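Local coordinates for Nitrate/nitrite binding protein NrtA (Synechocystis sp., PDB 2G29), which binds nitrate as the periplasmic substrate-binding protein of the NrtABCD ABC transporter, which takes up nitrate and probably nitrite, at residues Thr43-Leu48 with Gly91-Thr96; Ile117-Asn122 with Asn326-Tyr331; Trp269-Glu274 with Tyr322-Ala327; Gly302-Gly307 with Gln316-Lys321; Asp365-Ala370 with Asp379-Ser384. All blocks are in the same frame, centred on the assembly; numbering follows the deposited sequence.

Contact 1 (Thr43-Leu48 with Gly91-Thr96)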
# COMPACT_ATOMS: atom_id res chain seq x y z
N THR A 43 -0.68 -9.50 1.27
CA THR A 43 -0.48 -9.72 2.69
C THR A 43 -0.90 -8.52 3.52
O THR A 43 -1.40 -8.69 4.64
CB THR A 43 0.96 -10.07 2.97
OG1 THR A 43 1.34 -11.10 2.07
CG2 THR A 43 1.10 -10.62 4.41
N ASP A 44 -0.73 -7.30 3.01
CA ASP A 44 -1.11 -6.14 3.80
C ASP A 44 -2.63 -5.90 3.93
O ASP A 44 -3.06 -4.93 4.57
CB ASP A 44 -0.37 -4.86 3.35
CG ASP A 44 -0.41 -4.62 1.86
OD1 ASP A 44 -1.41 -4.93 1.21
OD2 ASP A 44 0.58 -4.05 1.37
N ALA A 45 -3.43 -6.81 3.38
CA ALA A 45 -4.88 -6.79 3.59
C ALA A 45 -5.18 -7.64 4.84
O ALA A 45 -6.31 -7.69 5.29
CB ALA A 45 -5.59 -7.42 2.39
N ALA A 46 -4.14 -8.30 5.39
CA ALA A 46 -4.36 -9.19 6.54
C ALA A 46 -5.23 -8.65 7.67
O ALA A 46 -6.10 -9.34 8.15
CB ALA A 46 -3.03 -9.68 7.12
N PRO A 47 -5.01 -7.41 8.09
CA PRO A 47 -5.84 -6.89 9.19
C PRO A 47 -7.34 -6.95 8.89
O PRO A 47 -8.14 -7.26 9.78
CB PRO A 47 -5.33 -5.46 9.38
CG PRO A 47 -4.62 -5.13 8.12
CD PRO A 47 -3.99 -6.43 7.66
N LEU A 48 -7.75 -6.66 7.66
CA LEU A 48 -9.17 -6.70 7.34
C LEU A 48 -9.73 -8.13 7.32
O LEU A 48 -10.89 -8.36 7.74
CB LEU A 48 -9.47 -6.04 5.99
CG LEU A 48 -9.18 -4.54 5.88
CD1 LEU A 48 -9.93 -4.01 4.68
CD2 LEU A 48 -9.62 -3.79 7.14
N GLY A 91 -15.97 0.65 1.72
CA GLY A 91 -14.61 1.01 2.05
C GLY A 91 -13.69 -0.08 1.55
O GLY A 91 -14.14 -1.08 0.98
N ALA A 92 -12.39 0.08 1.79
CA ALA A 92 -11.44 -0.90 1.28
C ALA A 92 -10.06 -0.78 1.87
O ALA A 92 -9.69 0.27 2.40
CB ALA A 92 -11.27 -0.67 -0.24
N HIS A 93 -9.32 -1.90 1.76
CA HIS A 93 -7.88 -1.96 2.01
C HIS A 93 -7.51 -1.29 0.66
O HIS A 93 -7.91 -1.74 -0.40
CB HIS A 93 -7.48 -3.45 2.15
CG HIS A 93 -6.25 -3.87 1.40
ND1 HIS A 93 -4.96 -3.76 1.89
CD2 HIS A 93 -6.15 -4.55 0.23
CE1 HIS A 93 -4.12 -4.38 1.06
NE2 HIS A 93 -4.82 -4.87 0.06
N ILE A 94 -6.73 -0.21 0.72
CA ILE A 94 -6.48 0.58 -0.47
C ILE A 94 -5.13 1.29 -0.50
O ILE A 94 -4.55 1.59 0.53
CB ILE A 94 -7.65 1.60 -0.61
CG1 ILE A 94 -7.66 2.24 -2.00
CG2 ILE A 94 -7.56 2.66 0.49
CD1 ILE A 94 -9.08 2.81 -2.38
N LEU A 95 -4.62 1.55 -1.70
CA LEU A 95 -3.36 2.29 -1.81
C LEU A 95 -3.62 3.69 -1.21
O LEU A 95 -4.64 4.33 -1.52
CB LEU A 95 -2.98 2.43 -3.29
CG LEU A 95 -2.91 1.13 -4.08
CD1 LEU A 95 -2.44 1.40 -5.53
CD2 LEU A 95 -1.92 0.16 -3.43
N THR A 96 -2.70 4.22 -0.40
CA THR A 96 -2.94 5.53 0.23
C THR A 96 -3.34 6.68 -0.72
O THR A 96 -4.21 7.46 -0.39
CB THR A 96 -1.72 5.97 1.12
OG1 THR A 96 -1.71 5.14 2.29
CG2 THR A 96 -1.80 7.43 1.55
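The packing centres on the imidazole of H93. A45 presses its methyl squarely onto one face of this ring: CB stands 3.5 Å from the H93 ring centroid and only 6° off the normal, a CH-pi contact with the carbon over the middle of the ring. L48, in the first turn of helix 46-53, meets the root of the same side chain, its CD1 lying 3.6 Å from H93 CB. Its CG points anti to the carbonyl carbon, and the two chains cross obliquely. Within 43-48, A46 N bonds T43 O at 2.9 Å as a 3-10 segment passes into helix 46-53.

The polar part belongs to D44. Its CG sits in the crowded position between backbone N and carbonyl carbon (chi1 49°), which brings the carboxylate to the rim of the H93 ring, the two planes 51° apart. The strongest partner of D44 lies beyond the two segments: OD2 forms a salt bridge with K240, a nitrate-binding residue. H93 itself stands at a corner of strand 91-95, in the five-stranded mixed sheet between 36-39 and 240-245, and all the touching residues are buried.

The D44 side chain also comes within about 3 Å of that of Q126 and about 4 Å of a bound nitrate ion. D44 therefore appears to be a second-shell group: its charge would steady the K240 ammonium and probably offset part of the positive field that attracts the anion, while A45 and L48 pack on H93 next to this charged pair.

Contact 2 (Ile117-Asn122 with Asn326-Tyr331)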
# COMPACT_ATOMS: atom_id res chain seq x y z
N ILE A 117 -9.56 8.51 5.25
CA ILE A 117 -8.59 7.48 5.62
C ILE A 117 -8.72 7.41 7.15
O ILE A 117 -8.52 8.40 7.88
CB ILE A 117 -7.17 7.84 5.20
CG1 ILE A 117 -7.04 7.66 3.69
CG2 ILE A 117 -6.16 6.98 5.98
CD1 ILE A 117 -5.64 8.10 3.18
N LEU A 118 -9.08 6.22 7.62
CA LEU A 118 -9.28 5.98 9.07
C LEU A 118 -8.05 5.44 9.76
O LEU A 118 -7.88 5.63 10.96
CB LEU A 118 -10.43 5.00 9.29
CG LEU A 118 -11.75 5.43 8.65
CD1 LEU A 118 -12.81 4.34 8.96
CD2 LEU A 118 -12.19 6.79 9.13
N ALA A 119 -7.18 4.77 9.00
CA ALA A 119 -5.96 4.21 9.56
C ALA A 119 -5.01 3.88 8.42
O ALA A 119 -5.42 3.79 7.25
CB ALA A 119 -6.28 2.93 10.32
N ARG A 120 -3.75 3.67 8.77
CA ARG A 120 -2.77 3.18 7.79
C ARG A 120 -2.80 1.68 8.10
O ARG A 120 -2.64 1.29 9.27
CB ARG A 120 -1.36 3.74 8.04
CG ARG A 120 -0.37 3.51 6.89
CD ARG A 120 -0.70 4.45 5.73
NE ARG A 120 -0.49 5.83 6.18
CZ ARG A 120 -1.12 6.92 5.72
NH1 ARG A 120 -2.02 6.84 4.72
NH2 ARG A 120 -0.93 8.10 6.31
N LEU A 121 -3.04 0.83 7.11
CA LEU A 121 -3.04 -0.61 7.36
C LEU A 121 -1.64 -1.16 7.62
O LEU A 121 -1.46 -2.07 8.45
CB LEU A 121 -3.71 -1.36 6.20
CG LEU A 121 -5.24 -1.35 6.25
CD1 LEU A 121 -5.81 -1.99 5.01
CD2 LEU A 121 -5.73 -2.12 7.49
N ASN A 122 -0.62 -0.63 6.95
CA ASN A 122 0.74 -1.12 7.11
C ASN A 122 1.78 -0.15 6.59
O ASN A 122 1.46 0.78 5.86
CB ASN A 122 0.95 -2.41 6.29
CG ASN A 122 1.10 -2.13 4.79
OD1 ASN A 122 0.19 -1.57 4.16
ND2 ASN A 122 2.25 -2.47 4.23
N ASN A 326 4.37 2.79 15.39
CA ASN A 326 3.22 3.64 15.02
C ASN A 326 2.68 3.36 13.63
O ASN A 326 2.01 4.22 13.03
CB ASN A 326 3.61 5.11 15.13
CG ASN A 326 4.17 5.47 16.50
OD1 ASN A 326 5.30 5.95 16.61
ND2 ASN A 326 3.39 5.25 17.53
N ALA A 327 2.92 2.17 13.11
CA ALA A 327 2.49 1.81 11.75
C ALA A 327 1.04 2.11 11.35
O ALA A 327 0.76 2.49 10.22
CB ALA A 327 2.75 0.33 11.51
N SER A 328 0.12 1.89 12.28
CA SER A 328 -1.28 2.10 12.03
C SER A 328 -1.71 3.57 12.04
O SER A 328 -2.66 3.96 11.38
CB SER A 328 -2.07 1.31 13.08
OG SER A 328 -3.44 1.48 12.92
N TYR A 329 -0.99 4.41 12.78
CA TYR A 329 -1.39 5.83 12.84
C TYR A 329 -1.21 6.46 11.47
O TYR A 329 -0.12 6.46 10.92
CB TYR A 329 -0.56 6.56 13.89
CG TYR A 329 -0.95 8.01 14.00
CD1 TYR A 329 -2.14 8.39 14.61
CD2 TYR A 329 -0.15 9.01 13.46
CE1 TYR A 329 -2.52 9.73 14.67
CE2 TYR A 329 -0.50 10.35 13.51
CZ TYR A 329 -1.69 10.71 14.12
OH TYR A 329 -2.01 12.05 14.18
N PRO A 330 -2.29 7.02 10.89
CA PRO A 330 -2.21 7.63 9.55
C PRO A 330 -1.67 9.05 9.58
O PRO A 330 -2.40 10.02 9.67
CB PRO A 330 -3.64 7.55 9.06
CG PRO A 330 -4.45 7.80 10.33
CD PRO A 330 -3.66 7.05 11.42
N TYR A 331 -0.35 9.15 9.55
CA TYR A 331 0.29 10.46 9.57
C TYR A 331 -0.14 11.31 8.38
O TYR A 331 -0.07 10.89 7.20
CB TYR A 331 1.82 10.32 9.55
CG TYR A 331 2.46 9.81 10.82
CD1 TYR A 331 2.79 8.48 10.96
CD2 TYR A 331 2.72 10.68 11.89
CE1 TYR A 331 3.40 8.00 12.12
CE2 TYR A 331 3.31 10.20 13.05
CZ TYR A 331 3.65 8.87 13.16
OH TYR A 331 4.30 8.39 14.29
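P330 lies over the guanidinium of R120, its CB 3.9 Å above the plane and offset toward the rim. The arginine reaches there on a folded chain: CG is anti to the backbone N (chi1 -168°), and bends at chi2 and chi3 bring the head to P330 and Y331. Y331 O comes to the edge of the group, near its plane, but its angle to NH2 is too poor for a hydrogen bond; NH2 instead forms a salt bridge with D335, and NH1 a weak hydrogen bond with T96. The proline ring also rests on the strand, with P330 CG 4.0 Å from A119 CA and P330 CB 4.0 Å from I117 CG2.

Strand 115-120 is an edge strand of its five-stranded mixed sheet, and the loop 326-331 runs beside it without becoming a further strand. A single backbone bond joins them: R120 N donates to S328 O at 2.8 Å, nearly straight at 169°, though it arrives 27° above the carbonyl plane. Next to it S328 CA approaches R120 O to 3.2 Å in a CA-H...O contact. The loop is shaped by a type I turn from N326 to Y329, then by an inverse gamma turn centred on P330. This folding sets Y329 CD2 3.5 Å above the centre of the Y331 ring, while S328 OG turns to Q267 and W367.

Contact 3 (Trp269-Glu274 with Tyr322-Ala327)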
# COMPACT_ATOMS: atom_id res chain seq x y z
N TRP A 269 -2.91 -8.10 16.48
CA TRP A 269 -2.82 -9.56 16.40
C TRP A 269 -1.86 -9.97 15.27
O TRP A 269 -0.97 -10.80 15.46
CB TRP A 269 -4.19 -10.15 16.11
CG TRP A 269 -4.21 -11.67 16.24
CD1 TRP A 269 -4.41 -12.38 17.39
CD2 TRP A 269 -3.97 -12.62 15.21
NE1 TRP A 269 -4.32 -13.73 17.13
CE2 TRP A 269 -4.05 -13.91 15.80
CE3 TRP A 269 -3.69 -12.52 13.83
CZ2 TRP A 269 -3.87 -15.08 15.06
CZ3 TRP A 269 -3.51 -13.69 13.10
CH2 TRP A 269 -3.60 -14.96 13.72
N CYS A 270 -2.07 -9.41 14.08
CA CYS A 270 -1.21 -9.73 12.95
C CYS A 270 0.26 -9.34 13.14
O CYS A 270 1.15 -9.95 12.56
CB CYS A 270 -1.70 -9.02 11.69
SG CYS A 270 -3.23 -9.59 11.00
N ASP A 271 0.51 -8.32 13.93
CA ASP A 271 1.87 -7.84 14.15
C ASP A 271 2.72 -8.71 15.06
O ASP A 271 3.92 -8.54 15.10
CB ASP A 271 1.80 -6.42 14.72
CG ASP A 271 2.90 -5.52 14.21
OD1 ASP A 271 3.19 -5.58 12.99
OD2 ASP A 271 3.48 -4.76 15.02
N GLN A 272 2.11 -9.64 15.79
CA GLN A 272 2.87 -10.50 16.70
C GLN A 272 3.59 -11.66 16.02
O GLN A 272 2.97 -12.39 15.24
CB GLN A 272 1.94 -11.08 17.79
CG GLN A 272 1.39 -10.07 18.82
CD GLN A 272 0.85 -10.75 20.09
OE1 GLN A 272 0.36 -10.08 21.01
NE2 GLN A 272 0.93 -12.08 20.14
N ALA A 273 4.88 -11.85 16.32
CA ALA A 273 5.65 -12.95 15.74
C ALA A 273 4.96 -14.28 15.98
O ALA A 273 4.92 -15.14 15.09
CB ALA A 273 7.05 -12.98 16.34
N GLU A 274 4.41 -14.47 17.17
CA GLU A 274 3.74 -15.73 17.46
C GLU A 274 2.48 -15.98 16.64
O GLU A 274 1.95 -17.09 16.65
CB GLU A 274 3.41 -15.85 18.96
CG GLU A 274 3.23 -14.51 19.67
CD GLU A 274 4.56 -13.78 19.90
OE1 GLU A 274 5.45 -14.32 20.60
OE2 GLU A 274 4.71 -12.66 19.37
N TYR A 322 2.24 -3.73 11.05
CA TYR A 322 0.84 -3.33 11.17
C TYR A 322 0.55 -2.56 12.45
O TYR A 322 -0.52 -2.03 12.60
CB TYR A 322 -0.10 -4.56 11.14
CG TYR A 322 0.21 -5.52 10.01
CD1 TYR A 322 0.78 -6.77 10.26
CD2 TYR A 322 0.04 -5.14 8.67
CE1 TYR A 322 1.18 -7.61 9.23
CE2 TYR A 322 0.43 -5.97 7.64
CZ TYR A 322 1.00 -7.21 7.92
OH TYR A 322 1.46 -8.02 6.91
N TRP A 323 1.51 -2.52 13.37
CA TRP A 323 1.26 -1.83 14.62
C TRP A 323 2.52 -1.24 15.24
O TRP A 323 2.50 -0.08 15.64
CB TRP A 323 0.61 -2.80 15.61
CG TRP A 323 0.05 -2.10 16.78
CD1 TRP A 323 0.57 -2.06 18.07
CD2 TRP A 323 -1.15 -1.35 16.82
NE1 TRP A 323 -0.26 -1.33 18.89
CE2 TRP A 323 -1.32 -0.88 18.15
CE3 TRP A 323 -2.10 -1.02 15.86
CZ2 TRP A 323 -2.40 -0.12 18.52
CZ3 TRP A 323 -3.17 -0.26 16.23
CH2 TRP A 323 -3.32 0.19 17.55
N VAL A 324 3.60 -2.01 15.32
CA VAL A 324 4.84 -1.49 15.91
C VAL A 324 5.34 -0.26 15.14
O VAL A 324 5.06 -0.10 13.95
CB VAL A 324 5.98 -2.58 15.93
CG1 VAL A 324 6.41 -2.92 14.53
CG2 VAL A 324 7.18 -2.11 16.73
N ASP A 325 6.07 0.62 15.84
CA ASP A 325 6.61 1.83 15.23
C ASP A 325 5.49 2.72 14.67
O ASP A 325 5.64 3.32 13.60
CB ASP A 325 7.65 1.46 14.15
CG ASP A 325 8.79 0.62 14.72
OD1 ASP A 325 9.27 0.95 15.83
OD2 ASP A 325 9.21 -0.37 14.08
N ASN A 326 4.37 2.79 15.39
CA ASN A 326 3.22 3.64 15.02
C ASN A 326 2.68 3.36 13.63
O ASN A 326 2.01 4.22 13.03
CB ASN A 326 3.61 5.11 15.13
CG ASN A 326 4.17 5.47 16.50
OD1 ASN A 326 5.30 5.95 16.61
ND2 ASN A 326 3.39 5.25 17.53
N ALA A 327 2.92 2.17 13.11
CA ALA A 327 2.49 1.81 11.75
C ALA A 327 1.04 2.11 11.35
O ALA A 327 0.76 2.49 10.22
CB ALA A 327 2.75 0.33 11.51
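D271 leaves the C-terminal part of helix 253-271 pointing straight at the loop 322-327, and its short side chain does most of the joining. CB packs against W323, 3.9 Å from that residue's CB. The first torsion, -143°, departs from the staggered positions and swings the carboxylate over the loop backbone, so that D271 CG lies 3.4 Å from W323 N. At the tip the oxygens divide the work. OD1 takes the amide of Y322, N to OD1 2.8 Å and almost perfectly straight at 177°; OD2 takes the amide of V324, N to OD2 also 2.8 Å, at 158°. Both N-H groups come from above the carboxylate plane, so the loop passes across the face of the group. Two bonds thus grip one charge and fix its rotation, and V324 CB adds a contact at 3.4 Å from D271 OD2.

One residue earlier, C270 supports the ring of Y322: its CB lies 3.6 Å from Y322 CD1, and its sulfur makes an oblique sulfur-aromatic contact, 5.4 Å from the ring centroid. The hydroxyl of Y322 goes on to bond Q320.

In the fold the loop lies along the C-terminal end of helix 253-271, with the W323 side chain touching M264, Q267 and Q268 of that helix, while the C270 side chain also touches helices 46-53 and 276-284.

Contact 4 (Gly302-Gly307 with Gln316-Lys321)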
# COMPACT_ATOMS: atom_id res chain seq x y z
N GLY A 302 10.21 -11.56 7.87
CA GLY A 302 11.41 -10.78 7.57
C GLY A 302 12.57 -11.59 7.00
O GLY A 302 13.73 -11.17 7.07
N ILE A 303 12.26 -12.74 6.41
CA ILE A 303 13.28 -13.59 5.80
C ILE A 303 13.23 -13.29 4.30
O ILE A 303 12.21 -13.57 3.65
CB ILE A 303 13.01 -15.07 6.03
CG1 ILE A 303 13.01 -15.34 7.53
CG2 ILE A 303 14.05 -15.92 5.29
CD1 ILE A 303 12.53 -16.73 7.88
N TYR A 304 14.34 -12.78 3.76
CA TYR A 304 14.38 -12.39 2.37
C TYR A 304 15.27 -13.13 1.39
O TYR A 304 16.51 -13.05 1.50
CB TYR A 304 14.76 -10.89 2.26
CG TYR A 304 13.69 -9.96 2.75
CD1 TYR A 304 13.68 -9.46 4.07
CD2 TYR A 304 12.66 -9.59 1.90
CE1 TYR A 304 12.65 -8.63 4.52
CE2 TYR A 304 11.62 -8.74 2.34
CZ TYR A 304 11.63 -8.27 3.63
OH TYR A 304 10.62 -7.46 4.09
N ASN A 305 14.66 -13.83 0.46
CA ASN A 305 15.41 -14.48 -0.63
C ASN A 305 14.99 -13.69 -1.88
O ASN A 305 13.83 -13.79 -2.33
CB ASN A 305 15.03 -15.97 -0.79
CG ASN A 305 15.67 -16.59 -2.02
OD1 ASN A 305 16.66 -16.08 -2.55
ND2 ASN A 305 15.13 -17.70 -2.47
N PHE A 306 15.93 -12.93 -2.43
CA PHE A 306 15.70 -12.13 -3.62
C PHE A 306 15.97 -12.90 -4.93
O PHE A 306 15.75 -12.38 -6.00
CB PHE A 306 16.56 -10.85 -3.64
CG PHE A 306 16.13 -9.77 -2.68
CD1 PHE A 306 14.94 -9.84 -1.96
CD2 PHE A 306 16.91 -8.63 -2.54
CE1 PHE A 306 14.54 -8.76 -1.11
CE2 PHE A 306 16.52 -7.58 -1.72
CZ PHE A 306 15.33 -7.64 -1.00
N GLY A 307 16.44 -14.15 -4.83
CA GLY A 307 16.71 -14.91 -6.04
C GLY A 307 18.02 -14.54 -6.70
O GLY A 307 18.85 -13.82 -6.12
N GLN A 316 14.16 -7.84 10.24
CA GLN A 316 12.87 -7.59 10.86
C GLN A 316 12.41 -6.14 10.79
O GLN A 316 11.24 -5.86 10.99
CB GLN A 316 12.90 -7.98 12.35
CG GLN A 316 13.39 -9.37 12.64
CD GLN A 316 12.56 -10.42 11.96
OE1 GLN A 316 13.05 -11.15 11.09
NE2 GLN A 316 11.30 -10.53 12.35
N GLU A 317 13.33 -5.22 10.51
CA GLU A 317 12.94 -3.83 10.48
C GLU A 317 12.32 -3.38 9.18
O GLU A 317 11.52 -2.46 9.21
CB GLU A 317 14.12 -2.93 10.86
CG GLU A 317 14.40 -2.92 12.37
CD GLU A 317 13.16 -2.60 13.22
OE1 GLU A 317 12.52 -1.55 13.01
OE2 GLU A 317 12.81 -3.41 14.10
N ILE A 318 12.65 -4.05 8.08
CA ILE A 318 12.08 -3.68 6.77
C ILE A 318 10.85 -4.50 6.37
O ILE A 318 10.23 -4.24 5.31
CB ILE A 318 13.14 -3.75 5.63
CG1 ILE A 318 13.66 -5.17 5.44
CG2 ILE A 318 14.32 -2.84 5.98
CD1 ILE A 318 14.77 -5.27 4.39
N MET A 319 10.47 -5.47 7.19
CA MET A 319 9.29 -6.28 6.88
C MET A 319 7.97 -5.51 7.10
O MET A 319 7.96 -4.44 7.72
CB MET A 319 9.26 -7.55 7.74
CG MET A 319 8.99 -7.29 9.22
SD MET A 319 9.25 -8.76 10.24
CE MET A 319 7.95 -9.83 9.64
N GLN A 320 6.86 -6.04 6.60
CA GLN A 320 5.58 -5.38 6.79
C GLN A 320 5.27 -5.29 8.30
O GLN A 320 5.46 -6.24 9.05
CB GLN A 320 4.48 -6.12 6.03
CG GLN A 320 4.44 -5.80 4.54
CD GLN A 320 3.22 -6.39 3.85
OE1 GLN A 320 2.22 -6.69 4.49
NE2 GLN A 320 3.09 -6.61 2.55
N LYS A 321 4.82 -4.11 8.71
CA LYS A 321 4.46 -3.86 10.10
C LYS A 321 3.05 -3.29 10.10
O LYS A 321 2.74 -2.43 9.26
CB LYS A 321 5.43 -2.85 10.73
CG LYS A 321 6.84 -3.34 10.88
CD LYS A 321 7.74 -2.13 11.20
CE LYS A 321 9.20 -2.55 11.34
NZ LYS A 321 10.12 -1.40 11.53
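A small beta hairpin, strands 303-304 and 313-314 running antiparallel, supplies one side of this contact; the chain leaving its second strand passes G302 and runs on as the irregular segment 316-321. Y304 reaches across from the hairpin. Its CG is anti to the carbonyl carbon (chi1 -70°), and the ring ends with its edge to the backbone of the loop at M319, OH lying 3.3 Å from M319 CA. I318 meets the same ring obliquely, its CG1 3.7 Å from Y304 CE1; this branch occupies the crowded position between backbone N and carbonyl carbon. Both residues also lean toward strand 225-229, where they touch T229.

M319 covers the start of the hairpin. Its chain, bent at chi3, brings CE to 3.4 Å from G302 N and SD to 3.8 Å from the same nitrogen. G302 has a positive phi and no side chain, so the thioether lies directly against its backbone. Y304, M319 and G302 are buried, and the contact is mainly apolar.

Each segment is also braced from within. N305 forms an Asx turn, its OD1 accepting from G307 N at 3.0 Å. In the loop, K321 doubles back on E317 and also forms salt bridges with D236 and D325, so several acceptors surround one ammonium group: K321 NZ lies 2.8 Å from E317 OE1, as a salt bridge, and 2.9 Å from E317 O, which it meets in the carbonyl plane on a lone pair.

Contact 5 (Asp365-Ala370 with Asp379-Ser384)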
# COMPACT_ATOMS: atom_id res chain seq x y z
N ASP A 365 -7.96 11.92 13.59
CA ASP A 365 -8.75 12.25 14.79
C ASP A 365 -9.62 11.05 15.17
O ASP A 365 -9.73 10.73 16.36
CB ASP A 365 -9.63 13.50 14.58
CG ASP A 365 -10.61 13.36 13.41
OD1 ASP A 365 -10.21 12.93 12.31
OD2 ASP A 365 -11.79 13.72 13.62
N LEU A 366 -10.24 10.38 14.20
CA LEU A 366 -11.03 9.17 14.47
C LEU A 366 -10.10 8.05 14.97
O LEU A 366 -10.48 7.25 15.83
CB LEU A 366 -11.79 8.73 13.21
CG LEU A 366 -12.84 9.73 12.73
CD1 LEU A 366 -13.64 9.18 11.57
CD2 LEU A 366 -13.82 9.98 13.91
N TRP A 367 -8.87 7.98 14.44
CA TRP A 367 -7.94 6.97 14.88
C TRP A 367 -7.61 7.17 16.35
O TRP A 367 -7.65 6.21 17.14
CB TRP A 367 -6.67 6.98 13.99
CG TRP A 367 -5.72 5.81 14.24
CD1 TRP A 367 -5.61 4.68 13.48
CD2 TRP A 367 -4.76 5.67 15.31
NE1 TRP A 367 -4.65 3.85 14.00
CE2 TRP A 367 -4.11 4.43 15.11
CE3 TRP A 367 -4.39 6.47 16.41
CZ2 TRP A 367 -3.09 3.96 15.97
CZ3 TRP A 367 -3.38 6.01 17.26
CH2 TRP A 367 -2.74 4.76 17.03
N ARG A 368 -7.29 8.41 16.74
CA ARG A 368 -6.98 8.67 18.15
C ARG A 368 -8.17 8.38 19.05
O ARG A 368 -7.98 7.87 20.17
CB ARG A 368 -6.52 10.12 18.35
CG ARG A 368 -5.08 10.37 17.88
CD ARG A 368 -4.64 11.82 18.21
NE ARG A 368 -5.22 12.79 17.30
CZ ARG A 368 -6.01 13.79 17.65
NH1 ARG A 368 -6.34 13.97 18.94
NH2 ARG A 368 -6.51 14.61 16.73
N GLU A 369 -9.39 8.68 18.61
CA GLU A 369 -10.56 8.39 19.45
C GLU A 369 -10.71 6.89 19.65
O GLU A 369 -10.99 6.43 20.77
CB GLU A 369 -11.82 8.99 18.84
CG GLU A 369 -11.82 10.52 19.03
CD GLU A 369 -12.71 11.27 18.07
OE1 GLU A 369 -13.63 10.65 17.49
OE2 GLU A 369 -12.48 12.50 17.90
N ALA A 370 -10.49 6.11 18.60
CA ALA A 370 -10.60 4.67 18.73
C ALA A 370 -9.48 4.09 19.58
O ALA A 370 -9.72 3.18 20.38
CB ALA A 370 -10.59 4.03 17.33
N ASP A 379 2.19 6.03 24.83
CA ASP A 379 3.39 6.21 24.03
C ASP A 379 3.26 5.63 22.62
O ASP A 379 4.14 5.83 21.79
CB ASP A 379 4.59 5.61 24.76
CG ASP A 379 4.63 4.11 24.69
OD1 ASP A 379 3.56 3.46 24.73
OD2 ASP A 379 5.75 3.58 24.60
N GLN A 380 2.16 4.93 22.38
CA GLN A 380 1.90 4.34 21.08
C GLN A 380 0.93 5.20 20.27
O GLN A 380 0.56 4.85 19.15
CB GLN A 380 1.32 2.93 21.24
CG GLN A 380 2.38 1.88 21.61
CD GLN A 380 1.78 0.52 21.88
OE1 GLN A 380 0.79 0.12 21.26
NE2 GLN A 380 2.38 -0.21 22.82
N ILE A 381 0.52 6.32 20.84
CA ILE A 381 -0.37 7.27 20.17
C ILE A 381 0.44 8.53 19.89
O ILE A 381 0.74 9.31 20.79
CB ILE A 381 -1.60 7.63 21.04
CG1 ILE A 381 -2.47 6.39 21.25
CG2 ILE A 381 -2.40 8.77 20.37
CD1 ILE A 381 -3.64 6.60 22.17
N PRO A 382 0.80 8.77 18.61
CA PRO A 382 1.59 9.95 18.24
C PRO A 382 0.99 11.28 18.70
O PRO A 382 -0.24 11.47 18.62
CB PRO A 382 1.65 9.86 16.72
CG PRO A 382 1.60 8.36 16.47
CD PRO A 382 0.52 7.92 17.43
N SER A 383 1.86 12.17 19.15
CA SER A 383 1.50 13.51 19.64
C SER A 383 1.32 14.50 18.51
O SER A 383 0.82 15.61 18.73
CB SER A 383 2.59 14.04 20.58
OG SER A 383 2.53 13.38 21.83
N SER A 384 1.75 14.14 17.31
CA SER A 384 1.58 15.06 16.20
C SER A 384 1.25 14.31 14.91
O SER A 384 1.64 13.16 14.75
CB SER A 384 2.84 15.88 15.97
OG SER A 384 3.88 15.11 15.41
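This is a surface packing contact between a helix and the loop that returns over it: helix 364-373 ends, the chain makes a short 3-10 segment, and 379-384 passes back across the flank of the same helix, far from the nitrate site. W367 is the buried member of the contact. With CG anti to the backbone N (chi1 -171°), its indole extends from the helix so that the six-membered ring meets the loop. CH2 stands edge-on to a backbone carbonyl, 3.9 Å from Q380 O, while CZ3 lies obliquely 4.1 Å from I381 CG1 and 4.3 Å from P382 CD. NE1, on the five-membered ring, bonds S328, and the indole packs edge-to-face with Y329.

I381 is the residue on the loop that the helix covers most, since its two branches part between neighbouring helix side chains: CG1 goes to the indole and CG2 to the arginine. R368 contributes its aliphatic stem, bent at chi3, while its NE forms a salt bridge with E364. The R368 chain crosses I381 at about a right angle, with R368 CG 4.0 Å from I381 CG2.

How the contacts relate
From the N terminus, contact 1 closes first, a loop of 42 residues that brings the start of helix 46-53 onto strand 91-95. Contact 2 then spans the longest loop, from edge strand 115-120 to 326-331. Contact 3 begins at helix 253-271 and ends on the same loop, sharing N326 and A327 with contact 2, and contact 4, where the chain leaving the 303-314 hairpin packs against it, nests inside both. Contact 5 follows in series near the C-terminal part. The 316-331 loop is the common strip: Q320 reaches D44 of contact 1, Y322 touches T43, and S328 probably bonds W367, and W323 probably bonds Q380, of contact 5, joining sheet, helices and C-terminal region.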